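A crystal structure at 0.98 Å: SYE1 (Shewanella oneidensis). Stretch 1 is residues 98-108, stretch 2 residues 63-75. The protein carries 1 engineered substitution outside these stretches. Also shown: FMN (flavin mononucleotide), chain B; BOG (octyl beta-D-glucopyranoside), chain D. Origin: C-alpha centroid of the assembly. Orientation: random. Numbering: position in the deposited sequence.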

ATOM      1  N   PHE A  98       5.273  -9.022   0.863  1.00  5.46           N
ATOM      2  CA  PHE A  98       4.566  -8.455   2.009  1.00  5.29           C
ATOM      3  C   PHE A  98       3.118  -8.211   1.627  1.00  5.35           C
ATOM      4  O   PHE A  98       2.832  -7.853   0.484  1.00  6.82           O
ATOM      5  CB  PHE A  98       5.194  -7.148   2.479  1.00  5.57           C
ATOM      6  CG  PHE A  98       6.401  -7.265   3.395  1.00  5.68           C
ATOM      7  CD1 PHE A  98       7.354  -8.267   3.266  1.00  6.29           C
ATOM      8  CD2 PHE A  98       6.578  -6.321   4.405  1.00  5.97           C
ATOM      9  CE1 PHE A  98       8.443  -8.325   4.121  1.00  6.84           C
ATOM     10  CE2 PHE A  98       7.672  -6.383   5.256  1.00  6.79           C
ATOM     11  CZ  PHE A  98       8.606  -7.371   5.113  1.00  6.80           C
ATOM     12  N   ALA A  99       2.200  -8.363   2.582  1.00  5.10           N
ATOM     13  CA  ALA A  99       0.796  -8.074   2.382  1.00  5.09           C
ATOM     14  C   ALA A  99       0.491  -6.641   2.795  1.00  4.71           C
ATOM     15  O   ALA A  99       0.783  -6.275   3.932  1.00  5.38           O
ATOM     16  CB  ALA A  99      -0.092  -8.995   3.209  1.00  5.86           C
ATOM     17  N   GLN A 100      -0.133  -5.854   1.925  1.00  4.99           N
ATOM     18  CA  GLN A 100      -0.512  -4.491   2.290  1.00  4.76           C
ATOM     19  C   GLN A 100      -1.873  -4.503   2.984  1.00  4.82           C
ATOM     20  O   GLN A 100      -2.906  -4.670   2.365  1.00  5.82           O
ATOM     21  CB  GLN A 100      -0.542  -3.536   1.108  1.00  5.11           C
ATOM     22  CG  GLN A 100      -0.779  -2.128   1.646  1.00  5.43           C
ATOM     23  CD  GLN A 100      -1.022  -1.106   0.593  1.00  4.99           C
ATOM     24  OE1 GLN A 100      -1.998  -1.191  -0.176  1.00  5.49           O
ATOM     25  NE2 GLN A 100      -0.189  -0.073   0.560  1.00  5.21           N
ATOM     26  N   LEU A 101      -1.863  -4.311   4.316  1.00  5.10           N
ATOM     27  CA  LEU A 101      -3.099  -4.325   5.096  1.00  4.96           C
ATOM     28  C   LEU A 101      -3.828  -3.005   4.922  1.00  4.93           C
ATOM     29  O   LEU A 101      -3.264  -1.935   5.179  1.00  5.37           O
ATOM     30  CB  LEU A 101      -2.784  -4.570   6.560  1.00  5.35           C
ATOM     31  CG  LEU A 101      -1.961  -5.804   6.872  1.00  5.75           C
ATOM     32  CD1 LEU A 101      -1.818  -5.954   8.387  1.00  6.78           C
ATOM     33  CD2 LEU A 101      -2.553  -7.063   6.263  1.00  6.98           C
ATOM     34  N   TRP A 102      -5.097  -3.096   4.519  1.00  5.17           N
ATOM     35  CA  TRP A 102      -5.842  -1.930   4.056  1.00  5.13           C
ATOM     36  C   TRP A 102      -7.097  -1.679   4.901  1.00  5.23           C
ATOM     37  O   TRP A 102      -7.917  -2.579   5.095  1.00  5.72           O
ATOM     38  CB  TRP A 102      -6.283  -2.122   2.609  1.00  5.86           C
ATOM     39  CG  TRP A 102      -6.463  -0.884   1.802  1.00  5.53           C
ATOM     40  CD1 TRP A 102      -6.206   0.419   2.100  1.00  5.75           C
ATOM     41  CD2 TRP A 102      -6.904  -0.905   0.443  1.00  5.86           C
ATOM     42  NE1 TRP A 102      -6.453   1.209   1.001  1.00  6.06           N
ATOM     43  CE2 TRP A 102      -6.857   0.418  -0.026  1.00  6.19           C
ATOM     44  CE3 TRP A 102      -7.296  -1.930  -0.426  1.00  6.24           C
ATOM     45  CZ2 TRP A 102      -7.191   0.730  -1.346  1.00  7.59           C
ATOM     46  CZ3 TRP A 102      -7.607  -1.592  -1.727  1.00  7.28           C
ATOM     47  CH2 TRP A 102      -7.558  -0.318  -2.159  1.00  8.03           C
ATOM     48  N   HIS A 103      -7.281  -0.418   5.279  1.00  5.29           N
ATOM     49  CA  HIS A 103      -8.588   0.101   5.696  1.00  5.56           C
ATOM     50  C   HIS A 103      -8.731   1.447   5.014  1.00  5.42           C
ATOM     51  O   HIS A 103      -7.933   2.359   5.228  1.00  5.82           O
ATOM     52  CB  HIS A 103      -8.739   0.239   7.209  1.00  5.58           C
ATOM     53  CG  HIS A 103     -10.166   0.441   7.647  1.00  5.71           C
ATOM     54  ND1 HIS A 103     -10.982   1.337   7.114  1.00  6.06           N
ATOM     55  CD2 HIS A 103     -10.844  -0.277   8.572  1.00  6.49           C
ATOM     56  CE1 HIS A 103     -12.150   1.227   7.706  1.00  6.40           C
ATOM     57  NE2 HIS A 103     -12.106   0.253   8.605  1.00  6.56           N
ATOM     58  N   VAL A 104      -9.755   1.564   4.165  1.00  5.58           N
ATOM     59  CA  VAL A 104      -9.953   2.757   3.374  1.00  5.84           C
ATOM     60  C   VAL A 104     -10.627   3.902   4.104  1.00  5.71           C
ATOM     61  O   VAL A 104     -10.648   5.033   3.589  1.00  6.06           O
ATOM     62  CB  VAL A 104     -10.757   2.444   2.104  1.00  6.28           C
ATOM     63  CG1 VAL A 104     -10.033   1.417   1.242  1.00  6.48           C
ATOM     64  CG2 VAL A 104     -12.188   2.022   2.458  1.00  6.06           C
ATOM     65  N   GLY A 105     -11.221   3.677   5.245  1.00  6.08           N
ATOM     66  CA  GLY A 105     -11.968   4.686   5.968  1.00  6.07           C
ATOM     67  C   GLY A 105     -13.046   5.224   5.101  1.00  6.25           C
ATOM     68  O   GLY A 105     -13.882   4.498   4.543  1.00  6.84           O
ATOM     69  N   ARG A 106     -13.066   6.563   4.924  1.00  6.32           N
ATOM     70  CA  ARG A 106     -14.127   7.226   4.203  1.00  6.56           C
ATOM     71  C   ARG A 106     -14.046   7.105   2.705  1.00  6.85           C
ATOM     72  O   ARG A 106     -14.966   7.556   2.004  1.00  7.61           O
ATOM     73  CB  ARG A 106     -14.149   8.729   4.551  1.00  6.66           C
ATOM     74  CG  ARG A 106     -12.992   9.487   3.936  1.00  6.91           C
ATOM     75  CD  ARG A 106     -12.911  10.892   4.496  1.00  7.70           C
ATOM     76  NE  ARG A 106     -11.756  11.578   3.961  1.00  7.82           N
ATOM     77  CZ  ARG A 106     -11.473  12.837   4.176  1.00  8.63           C
ATOM     78  NH1 ARG A 106     -12.223  13.595   4.952  1.00 10.36           N
ATOM     79  NH2 ARG A 106     -10.360  13.345   3.613  1.00  9.60           N
ATOM     80  N   VAL A 107     -12.962   6.525   2.163  1.00  6.62           N
ATOM     81  CA  VAL A 107     -12.816   6.424   0.701  1.00  6.87           C
ATOM     82  C   VAL A 107     -13.438   5.114   0.251  1.00  7.06           C
ATOM     83  O   VAL A 107     -12.773   4.128  -0.038  1.00  7.34           O
ATOM     84  CB  VAL A 107     -11.362   6.595   0.280  1.00  7.14           C
ATOM     85  CG1 VAL A 107     -11.269   6.559  -1.228  1.00  7.88           C
ATOM     86  CG2 VAL A 107     -10.766   7.872   0.827  1.00  7.93           C
ATOM     87  N   THR A 108     -14.769   5.106   0.260  1.00  7.64           N
ATOM     88  CA  THR A 108     -15.568   3.954  -0.100  1.00  7.70           C
ATOM     89  C   THR A 108     -16.997   4.435  -0.338  1.00  8.88           C
ATOM     90  O   THR A 108     -17.339   5.608  -0.281  1.00 10.28           O
ATOM     91  CB  THR A 108     -15.458   2.856   0.945  1.00  7.51           C
ATOM     92  OG1 THR A 108     -16.032   1.670   0.390  1.00  8.34           O
ATOM     93  CG2 THR A 108     -16.127   3.217   2.263  1.00  8.72           C
TER
HETATM   94  N1  FMN B 500      -1.011   2.084  -3.763  1.00  5.18           N
HETATM   95  C2  FMN B 500      -1.229   1.446  -2.620  1.00  5.20           C
HETATM   96  O2  FMN B 500      -0.620   1.750  -1.560  1.00  5.40           O
HETATM   97  N3  FMN B 500      -2.149   0.408  -2.565  1.00  5.40           N
HETATM   98  C4  FMN B 500      -2.874  -0.015  -3.667  1.00  5.30           C
HETATM   99  O4  FMN B 500      -3.609  -1.032  -3.553  1.00  6.06           O
HETATM  100  C4A FMN B 500      -2.715   0.737  -4.829  1.00  5.42           C
HETATM  101  N5  FMN B 500      -3.473   0.449  -5.963  1.00  6.04           N
HETATM  102  C5A FMN B 500      -2.987   0.930  -7.209  1.00  5.73           C
HETATM  103  C6  FMN B 500      -3.531   0.463  -8.380  1.00  6.52           C
HETATM  104  C7  FMN B 500      -3.061   0.892  -9.644  1.00  6.70           C
HETATM  105  C7M FMN B 500      -3.626   0.239 -10.883  1.00  8.76           C
HETATM  106  C8  FMN B 500      -2.077   1.833  -9.680  1.00  6.42           C
HETATM  107  C8M FMN B 500      -1.492   2.323 -10.989  1.00  8.28           C
HETATM  108  C9  FMN B 500      -1.519   2.330  -8.484  1.00  6.03           C
HETATM  109  C9A FMN B 500      -1.958   1.878  -7.238  1.00  5.63           C
HETATM  110  N10 FMN B 500      -1.362   2.326  -6.041  1.00  5.60           N
HETATM  111  C10 FMN B 500      -1.696   1.710  -4.850  1.00  5.36           C
HETATM  112  C1' FMN B 500      -0.245   3.274  -6.105  1.00  5.53           C
HETATM  113  C2' FMN B 500       1.082   2.628  -6.542  1.00  5.16           C
HETATM  114  O2' FMN B 500       1.578   1.766  -5.532  1.00  5.37           O
HETATM  115  C3' FMN B 500       2.169   3.652  -6.802  1.00  5.38           C
HETATM  116  O3' FMN B 500       2.560   4.327  -5.616  1.00  5.56           O
HETATM  117  C4' FMN B 500       1.833   4.697  -7.881  1.00  5.69           C
HETATM  118  O4' FMN B 500       1.240   4.101  -9.025  1.00  5.99           O
HETATM  119  C5' FMN B 500       3.023   5.566  -8.240  1.00  5.87           C
HETATM  120  O5' FMN B 500       4.090   4.788  -8.807  1.00  5.68           O
HETATM  121  P   FMN B 500       4.275   4.739 -10.412  1.00  5.71           P
HETATM  122  O1P FMN B 500       3.082   3.995 -10.957  1.00  5.88           O
HETATM  123  O2P FMN B 500       4.329   6.168 -10.904  1.00  6.22           O
HETATM  124  O3P FMN B 500       5.570   3.985 -10.580  1.00  5.95           O
HETATM  125  C1  BOG D 502      -7.499   3.903  -7.362  0.51 11.00           C
HETATM  126  O1  BOG D 502      -7.733   4.119  -8.726  0.51 11.58           O
HETATM  127  C2  BOG D 502      -7.171   2.475  -7.058  0.51 11.22           C
HETATM  128  O2  BOG D 502      -8.261   1.620  -7.329  0.51 12.62           O
HETATM  129  C3  BOG D 502      -6.805   2.256  -5.582  0.51 10.34           C
HETATM  130  O3  BOG D 502      -6.284   0.969  -5.392  0.51 11.87           O
HETATM  131  C4  BOG D 502      -5.678   3.237  -5.230  0.51  9.40           C
HETATM  132  O4  BOG D 502      -5.386   3.110  -3.879  0.51 10.28           O
HETATM  133  C5  BOG D 502      -6.031   4.674  -5.592  0.51  9.95           C
HETATM  134  O5  BOG D 502      -6.314   4.678  -6.978  0.51  8.52           O
HETATM  135  C6  BOG D 502      -4.906   5.629  -5.287  0.51  9.65           C
HETATM  136  O6  BOG D 502      -5.408   6.920  -5.585  0.51  8.16           O
HETATM  137  C1' BOG D 502      -8.561   5.220  -9.016  0.51 15.15           C
HETATM  138  C2' BOG D 502      -8.965   5.357 -10.482  0.51 23.21           C
HETATM  139  C3' BOG D 502      -7.830   5.209 -11.448  0.51 30.21           C
HETATM  140  C4' BOG D 502      -7.961   5.682 -12.892  0.51 33.03           C
HETATM  141  C5' BOG D 502      -7.739   4.468 -13.799  0.51 33.45           C
HETATM  142  C6' BOG D 502      -9.041   4.074 -14.498  0.51 31.53           C
HETATM  143  C7' BOG D 502      -8.810   2.835 -15.383  0.51 28.70           C
HETATM  144  C8' BOG D 502      -9.917   2.856 -16.430  0.51 33.30           C
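Stretch 2 (63-75) PTAKGYAWTPGIY

Stretch 2 has no regular helix or strand. It is an irregular chain with one type II beta turn from Tyr68 to Thr71. Stretch 1 is a strand from Phe98 to Trp102 and then a loop, with a type II' turn from Val104 to Val107. The two segments do not pair as strands. Their CA atoms come closest at two places, His103 with Ala65 and Thr108 with Gly67, 4.2 Å apart in each case. From Ala65 to Gly67 the chain runs in roughly the same sense as His103 to Thr108, and after the turn it comes back to put Ile74 against the strand. At the strand end the spacing is wider, 8.0 Å between the CA atoms of Leu101 and Ile74, and side chains fill the gap.

Ala65 gives up the most surface in the contact. It lies over one face of the His103 ring. Its CA is 3.6 Å from the ring centroid and almost on the ring normal, a CH-pi contact. Its CB is 3.5 Å from His103 CD2 and also 3.5 Å from Trp102 O. A backbone hydrogen bond lies beside this contact: Val104 N donates to Ala65 O at 3.0 Å. Within stretch 1, Gly105 N donates to His103 ND1 at 3.0 Å. One water joins His103 NE2 to Thr64 OG1, and another donates to both Thr64 O and Gly105 O.

Trp102 covers nearly as much. Its CB points sideways, but the end of the indole comes nearer to stretch 2. Trp102 CH2 is 3.5 Å from Tyr68 CD1. The two ring planes are near parallel, at 16°, but slid apart, with the six-membered ring and the Tyr68 ring 5.6 Å between centroids. They barely overlap. Thr71 CG2 sits at the indole edge, 4.2 Å from Trp102 CZ3.

Tyr68 is the third main contributor. Beyond Trp102 it reaches Val107, with Tyr68 OH 3.6 Å from Val107 CG1. BOG O2 lies over one face of the Tyr68 ring, 3.8 Å from Tyr68 CE2.

Between Ala65 and Tyr68 the chain passes close to the loop. Thr108 OG1 donates a hydrogen bond to Lys66 O at 2.7 Å. Gly67 CA is 3.5 Å from Val107 O, and a CB on Gly67 would clash with that oxygen and with Val104 CG1. Val107 O has no hydrogen-bond partner in the model.

Ile74 closes the contact on the strand. Its CD1 is 4.1 Å from Ala99 CB, and its CG2 is 4.1 Å from Leu101 CD2.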

ATOM      1  N   PRO A  63     -14.787  -6.557   6.500  1.00  8.17           N
ATOM      2  CA  PRO A  63     -15.775  -6.173   5.499  1.00  8.83           C
ATOM      3  C   PRO A  63     -15.944  -4.686   5.303  1.00  8.78           C
ATOM      4  O   PRO A  63     -16.286  -4.245   4.204  1.00 11.32           O
ATOM      5  CB  PRO A  63     -17.067  -6.833   6.026  1.00 11.06           C
ATOM      6  CG  PRO A  63     -16.577  -8.023   6.793  1.00 11.38           C
ATOM      7  CD  PRO A  63     -15.299  -7.558   7.447  1.00  9.91           C
ATOM      8  N   THR A  64     -15.777  -3.886   6.366  1.00  7.92           N
ATOM      9  CA  THR A  64     -16.020  -2.458   6.291  1.00  8.30           C
ATOM     10  C   THR A  64     -14.764  -1.631   6.021  1.00  7.46           C
ATOM     11  O   THR A  64     -14.810  -0.429   5.982  1.00  8.53           O
ATOM     12  CB  THR A  64     -16.738  -1.927   7.553  1.00  9.61           C
ATOM     13  OG1 THR A  64     -15.990  -2.238   8.702  1.00  9.92           O
ATOM     14  CG2 THR A  64     -18.126  -2.544   7.683  1.00 12.06           C
ATOM     15  N   ALA A  65     -13.666  -2.360   5.723  1.00  6.81           N
ATOM     16  CA  ALA A  65     -12.382  -1.768   5.396  1.00  6.17           C
ATOM     17  C   ALA A  65     -12.169  -1.608   3.861  1.00  6.28           C
ATOM     18  O   ALA A  65     -11.164  -1.035   3.457  1.00  6.48           O
ATOM     19  CB  ALA A  65     -11.291  -2.598   5.964  1.00  6.29           C
ATOM     20  N   LYS A  66     -13.074  -2.142   3.068  1.00  6.50           N
ATOM     21  CA  LYS A  66     -13.002  -2.214   1.608  1.00  6.40           C
ATOM     22  C   LYS A  66     -13.473  -0.934   0.954  1.00  6.76           C
ATOM     23  O   LYS A  66     -14.504  -0.367   1.375  1.00  7.55           O
ATOM     24  CB  LYS A  66     -13.879  -3.373   1.169  1.00  7.19           C
ATOM     25  CG  LYS A  66     -13.933  -3.679  -0.299  1.00  7.66           C
ATOM     26  CD  LYS A  66     -14.863  -4.866  -0.567  1.00  8.13           C
ATOM     27  CE  LYS A  66     -15.189  -5.127  -2.003  1.00 10.79           C
ATOM     28  NZ  LYS A  66     -16.098  -6.300  -2.081  1.00 10.40           N
ATOM     29  N   GLY A  67     -12.750  -0.493  -0.086  1.00  6.57           N
ATOM     30  CA  GLY A  67     -13.075   0.691  -0.835  1.00  6.88           C
ATOM     31  C   GLY A  67     -13.540   0.521  -2.251  1.00  7.23           C
ATOM     32  O   GLY A  67     -14.153   1.428  -2.800  1.00  8.45           O
ATOM     33  N   TYR A  68     -13.181  -0.614  -2.864  1.00  7.08           N
ATOM     34  CA  TYR A  68     -13.303  -0.826  -4.287  1.00  7.27           C
ATOM     35  C   TYR A  68     -13.820  -2.212  -4.529  1.00  7.39           C
ATOM     36  O   TYR A  68     -13.466  -3.152  -3.820  1.00  7.37           O
ATOM     37  CB  TYR A  68     -11.942  -0.619  -5.001  1.00  7.95           C
ATOM     38  CG  TYR A  68     -11.353   0.736  -4.705  1.00  7.30           C
ATOM     39  CD1 TYR A  68     -10.576   0.918  -3.553  1.00  7.82           C
ATOM     40  CD2 TYR A  68     -11.559   1.823  -5.528  1.00  8.05           C
ATOM     41  CE1 TYR A  68     -10.067   2.151  -3.217  1.00  7.65           C
ATOM     42  CE2 TYR A  68     -11.015   3.059  -5.219  1.00  7.82           C
ATOM     43  CZ  TYR A  68     -10.289   3.227  -4.044  1.00  7.20           C
ATOM     44  OH  TYR A  68      -9.751   4.419  -3.675  1.00  8.16           O
ATOM     45  N   ALA A  69     -14.605  -2.375  -5.608  1.00  8.35           N
ATOM     46  CA  ALA A  69     -15.134  -3.685  -5.913  1.00  8.29           C
ATOM     47  C   ALA A  69     -13.996  -4.684  -6.144  1.00  7.39           C
ATOM     48  O   ALA A  69     -12.977  -4.395  -6.749  1.00  7.68           O
ATOM     49  CB  ALA A  69     -15.995  -3.633  -7.159  1.00 11.09           C
ATOM     50  N   TRP A  70     -14.235  -5.903  -5.672  1.00  7.50           N
ATOM     51  CA  TRP A  70     -13.474  -7.094  -6.069  1.00  7.44           C
ATOM     52  C   TRP A  70     -12.026  -7.061  -5.574  1.00  6.55           C
ATOM     53  O   TRP A  70     -11.178  -7.769  -6.136  1.00  7.18           O
ATOM     54  CB  TRP A  70     -13.512  -7.387  -7.578  1.00  8.52           C
ATOM     55  CG  TRP A  70     -14.877  -7.198  -8.194  1.00  9.74           C
ATOM     56  CD1 TRP A  70     -16.057  -7.778  -7.763  1.00 11.48           C
ATOM     57  CD2 TRP A  70     -15.188  -6.377  -9.307  1.00 10.36           C
ATOM     58  NE1 TRP A  70     -17.072  -7.369  -8.574  1.00 12.64           N
ATOM     59  CE2 TRP A  70     -16.574  -6.494  -9.529  1.00 12.05           C
ATOM     60  CE3 TRP A  70     -14.427  -5.554 -10.123  1.00 13.38           C
ATOM     61  CZ2 TRP A  70     -17.186  -5.802 -10.554  1.00 16.02           C
ATOM     62  CZ3 TRP A  70     -15.028  -4.867 -11.139  1.00 17.35           C
ATOM     63  CH2 TRP A  70     -16.404  -4.991 -11.349  1.00 16.19           C
ATOM     64  N   THR A  71     -11.714  -6.294  -4.537  1.00  6.53           N
ATOM     65  CA  THR A  71     -10.395  -6.372  -3.943  1.00  6.32           C
ATOM     66  C   THR A  71     -10.329  -7.542  -2.992  1.00  6.14           C
ATOM     67  O   THR A  71     -11.329  -7.903  -2.325  1.00  6.99           O
ATOM     68  CB  THR A  71      -9.989  -5.051  -3.267  1.00  6.11           C
ATOM     69  OG1 THR A  71     -10.875  -4.748  -2.165  1.00  6.52           O
ATOM     70  CG2 THR A  71     -10.079  -3.897  -4.230  1.00  6.27           C
ATOM     71  N   PRO A  72      -9.188  -8.218  -2.890  1.00  6.14           N
ATOM     72  CA  PRO A  72      -9.086  -9.400  -2.047  1.00  6.50           C
ATOM     73  C   PRO A  72      -9.012  -9.045  -0.594  1.00  6.21           C
ATOM     74  O   PRO A  72      -8.298  -8.119  -0.212  1.00  7.17           O
ATOM     75  CB  PRO A  72      -7.733 -10.018  -2.490  1.00  6.81           C
ATOM     76  CG  PRO A  72      -6.924  -8.796  -2.932  1.00  6.99           C
ATOM     77  CD  PRO A  72      -7.945  -7.917  -3.630  1.00  6.59           C
ATOM     78  N   GLY A  73      -9.709  -9.793   0.263  1.00  6.22           N
ATOM     79  CA  GLY A  73      -9.592  -9.617   1.677  1.00  6.12           C
ATOM     80  C   GLY A  73      -8.539 -10.493   2.304  1.00  5.93           C
ATOM     81  O   GLY A  73      -7.956 -11.375   1.680  1.00  6.43           O
ATOM     82  N   ILE A  74      -8.326 -10.272   3.629  1.00  6.00           N
ATOM     83  CA  ILE A  74      -7.385 -11.063   4.395  1.00  6.25           C
ATOM     84  C   ILE A  74      -7.951 -11.419   5.754  1.00  6.95           C
ATOM     85  O   ILE A  74      -7.198 -11.580   6.724  1.00  7.89           O
ATOM     86  CB  ILE A  74      -5.987 -10.423   4.421  1.00  6.44           C
ATOM     87  CG1 ILE A  74      -4.882 -11.389   4.826  1.00  7.38           C
ATOM     88  CG2 ILE A  74      -5.972  -9.133   5.227  1.00  6.94           C
ATOM     89  CD1 ILE A  74      -3.517 -10.977   4.307  1.00  7.86           C
ATOM     90  N   TYR A  75      -9.270 -11.578   5.850  1.00  7.12           N
ATOM     91  CA  TYR A  75      -9.924 -11.840   7.118  1.00  7.18           C
ATOM     92  C   TYR A  75     -10.680 -13.174   7.178  1.00  7.70           C
ATOM     93  O   TYR A  75     -10.975 -13.587   8.315  1.00 10.73           O
ATOM     94  CB  TYR A  75     -10.836 -10.661   7.552  1.00  7.94           C
ATOM     95  CG  TYR A  75     -11.890 -10.312   6.578  1.00  7.74           C
ATOM     96  CD1 TYR A  75     -13.144 -10.939   6.598  1.00  8.43           C
ATOM     97  CD2 TYR A  75     -11.703  -9.365   5.565  1.00  7.95           C
ATOM     98  CE1 TYR A  75     -14.126 -10.642   5.687  1.00  9.50           C
ATOM     99  CE2 TYR A  75     -12.659  -9.063   4.641  1.00  8.76           C
ATOM    100  CZ  TYR A  75     -13.900  -9.723   4.718  1.00 10.31           C
ATOM    101  OH  TYR A  75     -14.869  -9.447   3.784  1.00 13.85           O
TER
HETATM  102  O   HOH W   1     -15.165   2.521   6.182  1.00  9.23           O
HETATM  103  O   HOH W   2     -14.049  -1.030  10.198  1.00  9.71           O